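Local coordinates for putative DNA-binding protein (Salmonella choleraesuis, PDB 2HX0), which is of unsettled function but contains a Plants and Prokaryotes Conserved (PCC) domain, binds magnesium ions and may bind DNA, at residues 24-35 with 108-116. The protein carries 2 engineered substitutions. Numbering follows the deposited sequence.
Sequences RLLPGQEVFSQL and MMPGCTVRT
Glu30 reaches across to Gly111, whose backbone N donates to its OE2 over 2.9 Å in a nearly straight bond (170°). The same oxygen takes Phe32 N on the opposite face of the carboxylate plane, and a water donates a third hydrogen bond to it; that water also donates to Met109 O and accepts from Cys112 N, bridging carboxylate and loop. With CG anti to its own N (chi1 -169°) and a bend at chi2, the Glu30 chain curls back as the N-cap of helix 31-42: OE1 accepts from Ser33 N and OE2 from Phe32 N, while OE2 also holds the loop.

Beside this cap the backbones meet at a single beta bridge between Glu30 and Thr113, with three backbone hydrogen bonds: Val31 N donates to Cys112 O at 2.9 Å, Val114 N to Gln29 O at 2.8 Å, and Gly28 N to Val114 O. These bonds tie the connection leaving strand 15-25, with its type II turn from Leu26 to Gln29, to the start of strand 113-124, next to it in the main antiparallel sheet of the PCC domain. At Gly28, third residue of the turn, phi is 88°, where a side chain would jam against the carbonyl O of Pro27.

On the helix side, Pro110 CG sits over one face of the Phe32 ring, 4.0 Å from its centroid, in a CH-pi contact. Selenomethionine Met108 runs past the ring in the opposite direction, its CG at the edge and its CE 3.3 Å from Phe32 CD1; the bend at chi3 carries CE on to Val31 CG1 and Leu35 CD1. Val31 CG2 packs against Cys112 CB and Val114 CG2.

At the far end, Arg24 NH2 meets Thr116 O in its guanidinium plane at 3.0 Å, while Arg24 NE is hydrogen-bonded to Thr117 OG1. Arg115 turns away to a salt bridge with Glu77, a residue of a magnesium site.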
ATOM      1  N   ARG A  24     -12.415  -0.609 -11.918  1.00 10.37           N
ATOM      2  CA  ARG A  24     -12.985   0.560 -11.281  1.00 10.98           C
ATOM      3  C   ARG A  24     -14.404   0.245 -10.848  1.00  9.99           C
ATOM      4  O   ARG A  24     -15.215  -0.200 -11.660  1.00 12.67           O
ATOM      5  CB  ARG A  24     -13.016   1.735 -12.254  1.00 12.43           C
ATOM      6  CG  ARG A  24     -13.589   2.989 -11.630  1.00 13.71           C
ATOM      7  CD  ARG A  24     -14.656   3.613 -12.501  1.00 13.76           C
ATOM      8  NE  ARG A  24     -15.440   4.582 -11.740  1.00 12.07           N
ATOM      9  CZ  ARG A  24     -16.496   5.230 -12.216  1.00 11.57           C
ATOM     10  NH1 ARG A  24     -16.904   5.019 -13.462  1.00 12.16           N
ATOM     11  NH2 ARG A  24     -17.151   6.086 -11.443  1.00 12.21           N
ATOM     12  N   LEU A  25     -14.702   0.470  -9.573  1.00 10.37           N
ATOM     13  CA  LEU A  25     -16.046   0.220  -9.065  1.00 10.65           C
ATOM     14  C   LEU A  25     -16.873   1.490  -9.211  1.00 11.17           C
ATOM     15  O   LEU A  25     -16.334   2.600  -9.213  1.00 11.20           O
ATOM     16  CB  LEU A  25     -15.996  -0.224  -7.605  1.00  9.67           C
ATOM     17  CG  LEU A  25     -15.158  -1.485  -7.336  1.00 11.54           C
ATOM     18  CD1 LEU A  25     -15.375  -1.916  -5.896  1.00 11.66           C
ATOM     19  CD2 LEU A  25     -15.553  -2.616  -8.290  1.00 10.61           C
ATOM     20  N   LEU A  26     -18.184   1.314  -9.324  1.00 12.10           N
ATOM     21  CA  LEU A  26     -19.109   2.423  -9.531  1.00 12.44           C
ATOM     22  C   LEU A  26     -19.822   2.937  -8.284  1.00 11.50           C
ATOM     23  O   LEU A  26     -19.921   2.243  -7.277  1.00 11.66           O
ATOM     24  CB  LEU A  26     -20.168   2.010 -10.557  1.00 14.29           C
ATOM     25  CG  LEU A  26     -19.677   1.446 -11.891  1.00 18.40           C
ATOM     26  CD1 LEU A  26     -20.879   1.103 -12.764  1.00 18.67           C
ATOM     27  CD2 LEU A  26     -18.785   2.456 -12.584  1.00 19.44           C
ATOM     28  N   PRO A  27     -20.339   4.175  -8.350  1.00 13.43           N
ATOM     29  CA  PRO A  27     -21.052   4.770  -7.219  1.00 13.73           C
ATOM     30  C   PRO A  27     -22.178   3.859  -6.732  1.00 13.59           C
ATOM     31  O   PRO A  27     -22.905   3.269  -7.537  1.00 14.02           O
ATOM     32  CB  PRO A  27     -21.582   6.074  -7.802  1.00 14.39           C
ATOM     33  CG  PRO A  27     -20.495   6.464  -8.764  1.00 14.55           C
ATOM     34  CD  PRO A  27     -20.196   5.148  -9.451  1.00 12.97           C
ATOM     35  N   GLY A  28     -22.302   3.733  -5.415  1.00 13.95           N
ATOM     36  CA  GLY A  28     -23.354   2.915  -4.841  1.00 14.79           C
ATOM     37  C   GLY A  28     -23.045   1.447  -4.640  1.00 15.39           C
ATOM     38  O   GLY A  28     -23.744   0.766  -3.891  1.00 17.51           O
ATOM     39  N   GLN A  29     -22.003   0.946  -5.292  1.00 13.29           N
ATOM     40  CA  GLN A  29     -21.665  -0.460  -5.145  1.00 12.57           C
ATOM     41  C   GLN A  29     -20.986  -0.732  -3.807  1.00 13.25           C
ATOM     42  O   GLN A  29     -20.260   0.110  -3.273  1.00 14.47           O
ATOM     43  CB  GLN A  29     -20.766  -0.924  -6.298  1.00 12.54           C
ATOM     44  CG  GLN A  29     -21.411  -0.810  -7.680  1.00 11.19           C
ATOM     45  CD  GLN A  29     -20.583  -1.470  -8.768  1.00 13.77           C
ATOM     46  OE1 GLN A  29     -19.384  -1.220  -8.888  1.00 14.97           O
ATOM     47  NE2 GLN A  29     -21.221  -2.312  -9.573  1.00 14.28           N
ATOM     48  N   GLU A  30     -21.248  -1.914  -3.265  1.00 11.96           N
ATOM     49  CA  GLU A  30     -20.672  -2.331  -1.993  1.00 11.77           C
ATOM     50  C   GLU A  30     -19.357  -3.044  -2.324  1.00 12.25           C
ATOM     51  O   GLU A  30     -19.321  -3.948  -3.159  1.00 12.81           O
ATOM     52  CB  GLU A  30     -21.663  -3.252  -1.273  1.00 14.80           C
ATOM     53  CG  GLU A  30     -21.335  -3.565   0.178  1.00 16.49           C
ATOM     54  CD  GLU A  30     -20.314  -4.666   0.307  1.00 17.88           C
ATOM     55  OE1 GLU A  30     -20.414  -5.646  -0.459  1.00 19.48           O
ATOM     56  OE2 GLU A  30     -19.421  -4.561   1.174  1.00 22.68           O
ATOM     57  N   VAL A  31     -18.280  -2.625  -1.667  1.00 14.30           N
ATOM     58  CA  VAL A  31     -16.950  -3.167  -1.935  1.00 13.45           C
ATOM     59  C   VAL A  31     -16.722  -4.662  -1.743  1.00 14.15           C
ATOM     60  O   VAL A  31     -16.197  -5.324  -2.638  1.00 12.99           O
ATOM     61  CB  VAL A  31     -15.885  -2.388  -1.134  1.00 14.12           C
ATOM     62  CG1 VAL A  31     -14.485  -2.852  -1.523  1.00 13.75           C
ATOM     63  CG2 VAL A  31     -16.030  -0.906  -1.419  1.00 14.36           C
ATOM     64  N   PHE A  32     -17.092  -5.199  -0.586  1.00 11.58           N
ATOM     65  CA  PHE A  32     -16.899  -6.622  -0.334  1.00 14.02           C
ATOM     66  C   PHE A  32     -17.528  -7.489  -1.418  1.00 13.10           C
ATOM     67  O   PHE A  32     -16.884  -8.391  -1.963  1.00 14.47           O
ATOM     68  CB  PHE A  32     -17.496  -7.008   1.016  1.00 25.76           C
ATOM     69  CG  PHE A  32     -16.480  -7.446   2.029  1.00 30.13           C
ATOM     70  CD1 PHE A  32     -15.584  -6.532   2.582  1.00 33.19           C
ATOM     71  CD2 PHE A  32     -16.431  -8.771   2.449  1.00 33.00           C
ATOM     72  CE1 PHE A  32     -14.650  -6.936   3.548  1.00 32.58           C
ATOM     73  CE2 PHE A  32     -15.504  -9.188   3.411  1.00 34.06           C
ATOM     74  CZ  PHE A  32     -14.615  -8.266   3.960  1.00 34.52           C
ATOM     75  N   SER A  33     -18.790  -7.218  -1.733  1.00 12.91           N
ATOM     76  CA  SER A  33     -19.495  -7.993  -2.742  1.00 12.57           C
ATOM     77  C   SER A  33     -18.865  -7.891  -4.126  1.00 12.07           C
ATOM     78  O   SER A  33     -18.792  -8.883  -4.851  1.00 12.13           O
ATOM     79  CB  SER A  33     -20.971  -7.573  -2.799  1.00 10.99           C
ATOM     80  OG  SER A  33     -21.120  -6.212  -3.154  1.00 15.17           O
ATOM     81  N   GLN A  34     -18.409  -6.697  -4.494  1.00 11.84           N
ATOM     82  CA  GLN A  34     -17.780  -6.509  -5.796  1.00 11.21           C
ATOM     83  C   GLN A  34     -16.430  -7.209  -5.878  1.00 10.48           C
ATOM     84  O   GLN A  34     -16.085  -7.773  -6.914  1.00 10.19           O
ATOM     85  CB  GLN A  34     -17.605  -5.020  -6.102  1.00 10.20           C
ATOM     86  CG  GLN A  34     -18.868  -4.339  -6.602  1.00 12.67           C
ATOM     87  CD  GLN A  34     -19.440  -5.006  -7.843  1.00 12.62           C
ATOM     88  OE1 GLN A  34     -18.739  -5.219  -8.838  1.00 13.64           O
ATOM     89  NE2 GLN A  34     -20.727  -5.334  -7.794  1.00 16.35           N
ATOM     90  N   LEU A  35     -15.667  -7.169  -4.791  1.00 11.29           N
ATOM     91  CA  LEU A  35     -14.366  -7.827  -4.782  1.00 11.78           C
ATOM     92  C   LEU A  35     -14.561  -9.330  -4.923  1.00 12.57           C
ATOM     93  O   LEU A  35     -13.855  -9.984  -5.690  1.00 12.40           O
ATOM     94  CB  LEU A  35     -13.607  -7.519  -3.485  1.00 14.39           C
ATOM     95  CG  LEU A  35     -13.008  -6.114  -3.361  1.00 15.19           C
ATOM     96  CD1 LEU A  35     -12.340  -5.965  -1.998  1.00 13.66           C
ATOM     97  CD2 LEU A  35     -11.997  -5.882  -4.477  1.00 18.93           C
HETATM   98  N   MSE A 108     -11.723  -4.390   7.540  1.00 13.54           N
HETATM   99  CA  MSE A 108     -12.844  -4.066   6.671  1.00 14.97           C
HETATM  100  C   MSE A 108     -13.941  -5.121   6.736  1.00 14.89           C
HETATM  101  O   MSE A 108     -13.671  -6.319   6.698  1.00 15.79           O
HETATM  102  CB  MSE A 108     -12.373  -3.898   5.225  1.00 20.21           C
HETATM  103  CG  MSE A 108     -13.463  -3.415   4.292  1.00 21.39           C
HETATM  104 SE   MSE A 108     -12.754  -2.891   2.579  1.00 33.98          SE
HETATM  105  CE  MSE A 108     -13.121  -4.500   1.583  1.00 26.95           C
HETATM  106  N   MSE A 109     -15.182  -4.656   6.840  1.00 14.68           N
HETATM  107  CA  MSE A 109     -16.343  -5.536   6.908  1.00 16.25           C
HETATM  108  C   MSE A 109     -17.300  -5.213   5.767  1.00 16.90           C
HETATM  109  O   MSE A 109     -17.171  -4.181   5.113  1.00 15.77           O
HETATM  110  CB  MSE A 109     -17.088  -5.329   8.231  1.00 19.39           C
HETATM  111  CG  MSE A 109     -16.281  -5.610   9.482  1.00 22.69           C
HETATM  112 SE   MSE A 109     -15.795  -7.465   9.630  1.00 30.42          SE
HETATM  113  CE  MSE A 109     -17.541  -8.217   9.936  1.00 27.81           C
ATOM    114  N   PRO A 110     -18.267  -6.103   5.504  1.00 18.51           N
ATOM    115  CA  PRO A 110     -19.217  -5.824   4.424  1.00 18.34           C
ATOM    116  C   PRO A 110     -20.029  -4.581   4.796  1.00 17.59           C
ATOM    117  O   PRO A 110     -20.396  -4.398   5.957  1.00 18.41           O
ATOM    118  CB  PRO A 110     -20.076  -7.084   4.389  1.00 20.85           C
ATOM    119  CG  PRO A 110     -19.125  -8.150   4.824  1.00 22.07           C
ATOM    120  CD  PRO A 110     -18.409  -7.490   5.982  1.00 21.34           C
ATOM    121  N   GLY A 111     -20.298  -3.724   3.818  1.00 17.42           N
ATOM    122  CA  GLY A 111     -21.061  -2.523   4.095  1.00 17.36           C
ATOM    123  C   GLY A 111     -20.420  -1.228   3.629  1.00 17.56           C
ATOM    124  O   GLY A 111     -21.008  -0.157   3.781  1.00 19.87           O
ATOM    125  N   CYS A 112     -19.214  -1.306   3.079  1.00 13.69           N
ATOM    126  CA  CYS A 112     -18.539  -0.109   2.579  1.00 11.70           C
ATOM    127  C   CYS A 112     -19.088   0.158   1.184  1.00 12.26           C
ATOM    128  O   CYS A 112     -19.017  -0.707   0.313  1.00 12.19           O
ATOM    129  CB  CYS A 112     -17.031  -0.341   2.505  1.00 13.15           C
ATOM    130  SG  CYS A 112     -16.265  -0.606   4.106  1.00 14.39           S
ATOM    131  N   THR A 113     -19.639   1.347   0.968  1.00 11.17           N
ATOM    132  CA  THR A 113     -20.202   1.671  -0.339  1.00 12.11           C
ATOM    133  C   THR A 113     -19.439   2.782  -1.050  1.00 11.88           C
ATOM    134  O   THR A 113     -19.057   3.779  -0.442  1.00 12.27           O
ATOM    135  CB  THR A 113     -21.689   2.071  -0.226  1.00 15.30           C
ATOM    136  OG1 THR A 113     -21.818   3.237   0.595  1.00 14.13           O
ATOM    137  CG2 THR A 113     -22.493   0.935   0.391  1.00 15.67           C
ATOM    138  N   VAL A 114     -19.218   2.591  -2.347  1.00 11.18           N
ATOM    139  CA  VAL A 114     -18.495   3.554  -3.171  1.00 10.96           C
ATOM    140  C   VAL A 114     -19.244   4.877  -3.312  1.00 11.90           C
ATOM    141  O   VAL A 114     -20.459   4.901  -3.526  1.00 12.79           O
ATOM    142  CB  VAL A 114     -18.238   2.965  -4.578  1.00 12.55           C
ATOM    143  CG1 VAL A 114     -17.501   3.968  -5.456  1.00 12.05           C
ATOM    144  CG2 VAL A 114     -17.429   1.687  -4.451  1.00 12.84           C
ATOM    145  N   ARG A 115     -18.514   5.983  -3.200  1.00 12.04           N
ATOM    146  CA  ARG A 115     -19.122   7.299  -3.332  1.00 13.29           C
ATOM    147  C   ARG A 115     -19.057   7.737  -4.793  1.00 13.96           C
ATOM    148  O   ARG A 115     -20.085   7.828  -5.461  1.00 16.46           O
ATOM    149  CB  ARG A 115     -18.405   8.309  -2.428  1.00 15.95           C
ATOM    150  CG  ARG A 115     -19.074   9.677  -2.366  1.00 18.66           C
ATOM    151  CD  ARG A 115     -18.812  10.345  -1.023  1.00 23.03           C
ATOM    152  NE  ARG A 115     -17.388  10.531  -0.750  1.00 25.18           N
ATOM    153  CZ  ARG A 115     -16.628  11.452  -1.332  1.00 24.80           C
ATOM    154  NH1 ARG A 115     -17.152  12.283  -2.225  1.00 26.42           N
ATOM    155  NH2 ARG A 115     -15.340  11.545  -1.022  1.00 23.83           N
ATOM    156  N   THR A 116     -17.850   7.992  -5.290  1.00 13.53           N
ATOM    157  CA  THR A 116     -17.688   8.397  -6.681  1.00 13.18           C
ATOM    158  C   THR A 116     -16.935   7.337  -7.478  1.00 12.60           C
ATOM    159  O   THR A 116     -17.196   7.152  -8.666  1.00 13.76           O
ATOM    160  CB  THR A 116     -16.926   9.739  -6.818  1.00 16.99           C
ATOM    161  OG1 THR A 116     -15.597   9.599  -6.305  1.00 16.58           O
ATOM    162  CG2 THR A 116     -17.652  10.842  -6.064  1.00 17.45           C
TER
HETATM  163  O   HOH W   1     -17.221  -3.558   2.348  1.00 19.59           O